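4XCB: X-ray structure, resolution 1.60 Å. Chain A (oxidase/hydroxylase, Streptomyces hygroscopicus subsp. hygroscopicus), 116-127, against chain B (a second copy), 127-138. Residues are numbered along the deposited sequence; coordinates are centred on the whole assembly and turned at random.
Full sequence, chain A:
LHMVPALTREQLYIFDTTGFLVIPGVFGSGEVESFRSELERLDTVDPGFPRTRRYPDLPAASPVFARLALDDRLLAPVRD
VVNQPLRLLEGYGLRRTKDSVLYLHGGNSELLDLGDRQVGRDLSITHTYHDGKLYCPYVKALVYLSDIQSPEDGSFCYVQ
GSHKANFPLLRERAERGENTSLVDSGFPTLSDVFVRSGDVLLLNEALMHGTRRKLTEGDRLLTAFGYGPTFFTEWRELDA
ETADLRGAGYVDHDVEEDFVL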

# COMPACT_ATOMS: atom_id res chain seq x y z
N ASP A 116 11.65 -21.75 -10.47
CA ASP A 116 10.27 -22.15 -10.71
C ASP A 116 9.32 -20.95 -10.71
O ASP A 116 8.10 -21.12 -10.82
CB ASP A 116 9.83 -23.17 -9.66
CG ASP A 116 9.70 -22.57 -8.27
OD1 ASP A 116 10.40 -21.57 -7.96
OD2 ASP A 116 8.90 -23.11 -7.47
N ARG A 117 9.87 -19.75 -10.62
CA ARG A 117 9.07 -18.54 -10.54
C ARG A 117 9.90 -17.29 -10.74
O ARG A 117 11.11 -17.27 -10.51
CB ARG A 117 8.36 -18.46 -9.19
CG ARG A 117 9.30 -18.16 -8.03
CD ARG A 117 8.63 -18.39 -6.69
NE ARG A 117 8.53 -19.81 -6.39
CZ ARG A 117 7.68 -20.34 -5.51
NH1 ARG A 117 6.85 -19.55 -4.84
NH2 ARG A 117 7.67 -21.65 -5.31
N GLN A 118 9.23 -16.23 -11.15
CA GLN A 118 9.83 -14.91 -11.25
C GLN A 118 9.21 -13.97 -10.21
O GLN A 118 7.99 -13.90 -10.08
CB GLN A 118 9.63 -14.39 -12.67
CG GLN A 118 10.19 -13.04 -12.93
CD GLN A 118 9.97 -12.63 -14.37
OE1 GLN A 118 8.90 -12.14 -14.73
NE2 GLN A 118 10.97 -12.87 -15.21
N VAL A 119 10.04 -13.25 -9.46
CA VAL A 119 9.50 -12.32 -8.47
C VAL A 119 9.86 -10.89 -8.83
O VAL A 119 10.83 -10.65 -9.55
CB VAL A 119 10.01 -12.67 -7.04
CG1 VAL A 119 9.54 -14.05 -6.65
CG2 VAL A 119 11.54 -12.59 -6.97
N GLY A 120 9.05 -9.94 -8.36
CA GLY A 120 9.22 -8.54 -8.70
C GLY A 120 9.32 -7.59 -7.52
O GLY A 120 9.18 -6.38 -7.68
N ARG A 121 9.51 -8.15 -6.33
CA ARG A 121 9.81 -7.36 -5.14
C ARG A 121 11.10 -7.89 -4.53
O ARG A 121 11.32 -9.10 -4.48
CB ARG A 121 8.68 -7.45 -4.12
CG ARG A 121 7.44 -6.64 -4.46
CD ARG A 121 7.62 -5.20 -3.99
NE ARG A 121 6.56 -4.29 -4.41
CZ ARG A 121 6.47 -3.76 -5.62
NH1 ARG A 121 7.37 -4.08 -6.54
NH2 ARG A 121 5.49 -2.91 -5.92
N ASP A 122 11.95 -6.97 -4.07
CA ASP A 122 13.14 -7.29 -3.30
C ASP A 122 12.88 -6.72 -1.92
O ASP A 122 12.84 -5.50 -1.76
CB ASP A 122 14.41 -6.68 -3.91
CG ASP A 122 15.69 -7.11 -3.20
OD1 ASP A 122 15.64 -7.53 -2.02
OD2 ASP A 122 16.75 -7.03 -3.85
N LEU A 123 12.70 -7.61 -0.94
CA LEU A 123 12.24 -7.15 0.36
C LEU A 123 13.34 -6.37 1.09
O LEU A 123 13.04 -5.63 2.02
CB LEU A 123 11.71 -8.33 1.20
CG LEU A 123 10.33 -8.83 0.71
CD1 LEU A 123 9.77 -9.92 1.61
CD2 LEU A 123 9.31 -7.71 0.56
N SER A 124 14.59 -6.44 0.62
CA SER A 124 15.68 -5.69 1.26
C SER A 124 15.55 -4.19 1.01
O SER A 124 16.16 -3.38 1.71
CB SER A 124 17.06 -6.17 0.76
OG SER A 124 17.23 -5.96 -0.63
N ILE A 125 14.79 -3.83 -0.02
CA ILE A 125 14.63 -2.43 -0.37
C ILE A 125 13.17 -2.00 -0.44
O ILE A 125 12.88 -0.90 -0.89
CB ILE A 125 15.28 -2.09 -1.74
CG1 ILE A 125 14.87 -3.13 -2.79
CG2 ILE A 125 16.80 -2.01 -1.59
CD1 ILE A 125 15.28 -2.77 -4.22
N THR A 126 12.27 -2.87 -0.02
CA THR A 126 10.85 -2.58 -0.06
C THR A 126 10.49 -1.68 1.13
O THR A 126 10.69 -2.03 2.29
CB THR A 126 10.03 -3.88 -0.07
OG1 THR A 126 10.22 -4.54 -1.34
CG2 THR A 126 8.57 -3.61 0.11
N HIS A 127 9.99 -0.49 0.82
CA HIS A 127 9.84 0.52 1.84
C HIS A 127 8.40 0.98 1.98
O HIS A 127 7.56 0.72 1.11
CB HIS A 127 10.75 1.71 1.54
CG HIS A 127 10.51 2.31 0.20
ND1 HIS A 127 9.73 3.43 0.02
CD2 HIS A 127 10.93 1.94 -1.03
CE1 HIS A 127 9.68 3.73 -1.26
NE2 HIS A 127 10.41 2.84 -1.93
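Chain B, residues 127-138: HTYHDGKLYCPY

At the apolar centre of the contact, L123(A) points toward the hairpin of chain B and packs against the end of the second strand, at Y135(B), and the residues just after it. L123(A) CD2 lies 4.0 Å from Y135(B) CB, while L123(A) CD1 reaches P137(B) CB at 3.9 Å. T128(B), paired with Y135(B) through backbone hydrogen bonds in both directions (T128(B) N to Y135(B) O, 2.9 Å; Y135(B) N to T128(B) O, 2.8 Å), adds its methyl group to this patch: T128(B) CG2 is 4.3 Å from L123(A) CD2 and 4.4 Å from T126(A) CG2.

The hairpin consists of strands 128-130 and 133-135, joined by a type I' turn from H130(B) to K133(B). Chain A is mostly extended or looped here, with a short strand at 118-119 and a type I turn from D122(A) to I125(A). Its direction follows that of the second hairpin strand, since V119(A) CA lies nearest K133(B) CA at 7.7 Å and L123(A) CA nearest P137(B) CA at 7.1 Å. The first strand runs the other way, since G120(A) CA lies nearest H130(B) CA at 7.1 Å and T126(A) CA nearest T128(B) CA at 8.9 Å. No backbone-to-backbone hydrogen bond joins the two stretches; in both direct hydrogen bonds between them a side chain of chain B meets the backbone of chain A.

Next to the apolar patch, the Y135(B) ring packs against R121(A) and V119(A). R121(A) CB sits over its face, 3.7 Å from the ring centroid and almost on the normal, whereas V119(A) CB approaches the edge, 3.8 Å from Y135(B) CE1. The phenol oxygen accepts a hydrogen bond from the backbone, G120(A) N to Y135(B) OH at 3.0 Å.

Beyond its aliphatic portion, R121(A) bends so that its guanidinium lies flat on the H130(B) imidazole, with centres 3.7 Å apart and planes inclined by 21°. R121(A) NH2 comes within 3.3 Å of H130(B) ND1, but the angle is too poor for a hydrogen bond, as expected of stacked groups. R121(A) NE instead donates to water 2 at 2.7 Å, and this water donates to Y129(B) O at 3.1 Å and is hydrogen-bonded to T128(B) OG1 at 2.9 Å.

At the polar edge, K133(B) extends along chain A, its CD 4.1 Å from V119(A) CG1 and its CE 4.1 Å from R117(A) CB. The ammonium group ends at the backbone, where K133(B) NZ donates to Q118(A) O at 3.0 Å. Water 1 forms a second bridge between the same residues, accepting from K133(B) NZ at 2.7 Å and from Q118(A) N at 3.1 Å.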

# COMPACT_ATOMS: atom_id res chain seq x y z
N HIS B 127 4.78 -6.90 5.36
CA HIS B 127 4.59 -7.75 4.20
C HIS B 127 3.80 -7.05 3.14
O HIS B 127 3.14 -6.03 3.39
CB HIS B 127 3.89 -9.05 4.58
CG HIS B 127 2.58 -8.84 5.28
ND1 HIS B 127 1.37 -8.89 4.62
CD2 HIS B 127 2.29 -8.60 6.58
CE1 HIS B 127 0.39 -8.69 5.49
NE2 HIS B 127 0.93 -8.50 6.68
N THR B 128 3.86 -7.59 1.93
CA THR B 128 3.19 -6.93 0.83
C THR B 128 2.73 -7.96 -0.21
O THR B 128 2.83 -9.18 0.01
CB THR B 128 4.13 -5.86 0.22
OG1 THR B 128 3.41 -5.00 -0.68
CG2 THR B 128 5.32 -6.51 -0.49
N TYR B 129 2.17 -7.45 -1.31
CA TYR B 129 1.64 -8.27 -2.38
C TYR B 129 1.96 -7.55 -3.68
O TYR B 129 1.88 -6.33 -3.72
CB TYR B 129 0.12 -8.47 -2.24
CG TYR B 129 -0.57 -9.03 -3.47
CD1 TYR B 129 -1.00 -8.20 -4.51
CD2 TYR B 129 -0.76 -10.40 -3.61
CE1 TYR B 129 -1.62 -8.73 -5.63
CE2 TYR B 129 -1.37 -10.93 -4.72
CZ TYR B 129 -1.81 -10.10 -5.72
OH TYR B 129 -2.42 -10.66 -6.82
N HIS B 130 2.31 -8.30 -4.71
CA HIS B 130 2.67 -7.68 -5.99
C HIS B 130 2.53 -8.69 -7.12
O HIS B 130 3.09 -9.78 -7.05
CB HIS B 130 4.09 -7.12 -5.93
CG HIS B 130 4.57 -6.50 -7.21
ND1 HIS B 130 4.07 -5.32 -7.70
CD2 HIS B 130 5.54 -6.89 -8.07
CE1 HIS B 130 4.71 -5.01 -8.82
NE2 HIS B 130 5.60 -5.95 -9.07
N ASP B 131 1.76 -8.33 -8.15
CA ASP B 131 1.62 -9.15 -9.36
C ASP B 131 1.37 -10.64 -9.08
O ASP B 131 2.06 -11.51 -9.63
CB ASP B 131 2.87 -8.99 -10.24
CG ASP B 131 2.95 -7.62 -10.89
OD1 ASP B 131 2.08 -6.77 -10.62
OD2 ASP B 131 3.91 -7.40 -11.67
N GLY B 132 0.40 -10.94 -8.22
CA GLY B 132 -0.05 -12.32 -8.02
C GLY B 132 0.72 -13.11 -6.98
O GLY B 132 0.50 -14.32 -6.82
N LYS B 133 1.64 -12.44 -6.29
CA LYS B 133 2.48 -13.10 -5.29
C LYS B 133 2.50 -12.36 -3.96
O LYS B 133 2.60 -11.14 -3.92
CB LYS B 133 3.91 -13.25 -5.82
CG LYS B 133 4.05 -14.22 -6.99
CD LYS B 133 5.51 -14.37 -7.39
CE LYS B 133 5.68 -15.44 -8.46
NZ LYS B 133 5.20 -14.97 -9.79
N LEU B 134 2.40 -13.13 -2.87
CA LEU B 134 2.60 -12.62 -1.52
C LEU B 134 4.08 -12.51 -1.22
O LEU B 134 4.87 -13.37 -1.64
CB LEU B 134 1.94 -13.53 -0.49
CG LEU B 134 0.41 -13.58 -0.57
CD1 LEU B 134 -0.17 -14.80 0.16
CD2 LEU B 134 -0.19 -12.27 -0.03
N TYR B 135 4.45 -11.47 -0.49
CA TYR B 135 5.83 -11.30 -0.05
C TYR B 135 5.81 -11.05 1.44
O TYR B 135 5.66 -9.92 1.88
CB TYR B 135 6.50 -10.14 -0.80
CG TYR B 135 6.68 -10.41 -2.27
CD1 TYR B 135 7.80 -11.08 -2.74
CD2 TYR B 135 5.72 -10.00 -3.18
CE1 TYR B 135 7.96 -11.33 -4.09
CE2 TYR B 135 5.87 -10.24 -4.53
CZ TYR B 135 7.00 -10.91 -4.98
OH TYR B 135 7.18 -11.16 -6.32
N CYS B 136 5.92 -12.12 2.22
CA CYS B 136 5.94 -12.03 3.68
C CYS B 136 7.36 -12.35 4.14
O CYS B 136 7.87 -13.44 3.88
CB CYS B 136 4.93 -12.99 4.30
SG CYS B 136 3.22 -12.76 3.72
N PRO B 137 8.02 -11.40 4.82
CA PRO B 137 9.44 -11.63 5.15
C PRO B 137 9.68 -12.61 6.30
O PRO B 137 10.79 -13.11 6.45
CB PRO B 137 9.94 -10.23 5.52
CG PRO B 137 8.69 -9.53 6.05
CD PRO B 137 7.57 -10.04 5.18
N TYR B 138 8.69 -12.87 7.13
CA TYR B 138 8.94 -13.75 8.26
C TYR B 138 7.75 -14.66 8.44
O TYR B 138 6.67 -14.22 8.85
CB TYR B 138 9.23 -12.94 9.53
CG TYR B 138 10.05 -13.68 10.58
CD1 TYR B 138 11.22 -13.12 11.09
CD2 TYR B 138 9.67 -14.93 11.04
CE1 TYR B 138 11.98 -13.78 12.03
CE2 TYR B 138 10.44 -15.61 12.01
CZ TYR B 138 11.58 -15.02 12.49
OH TYR B 138 12.36 -15.67 13.43
O HOH W 1 6.26 -16.53 -11.79
O HOH W 2 4.11 -4.27 -3.36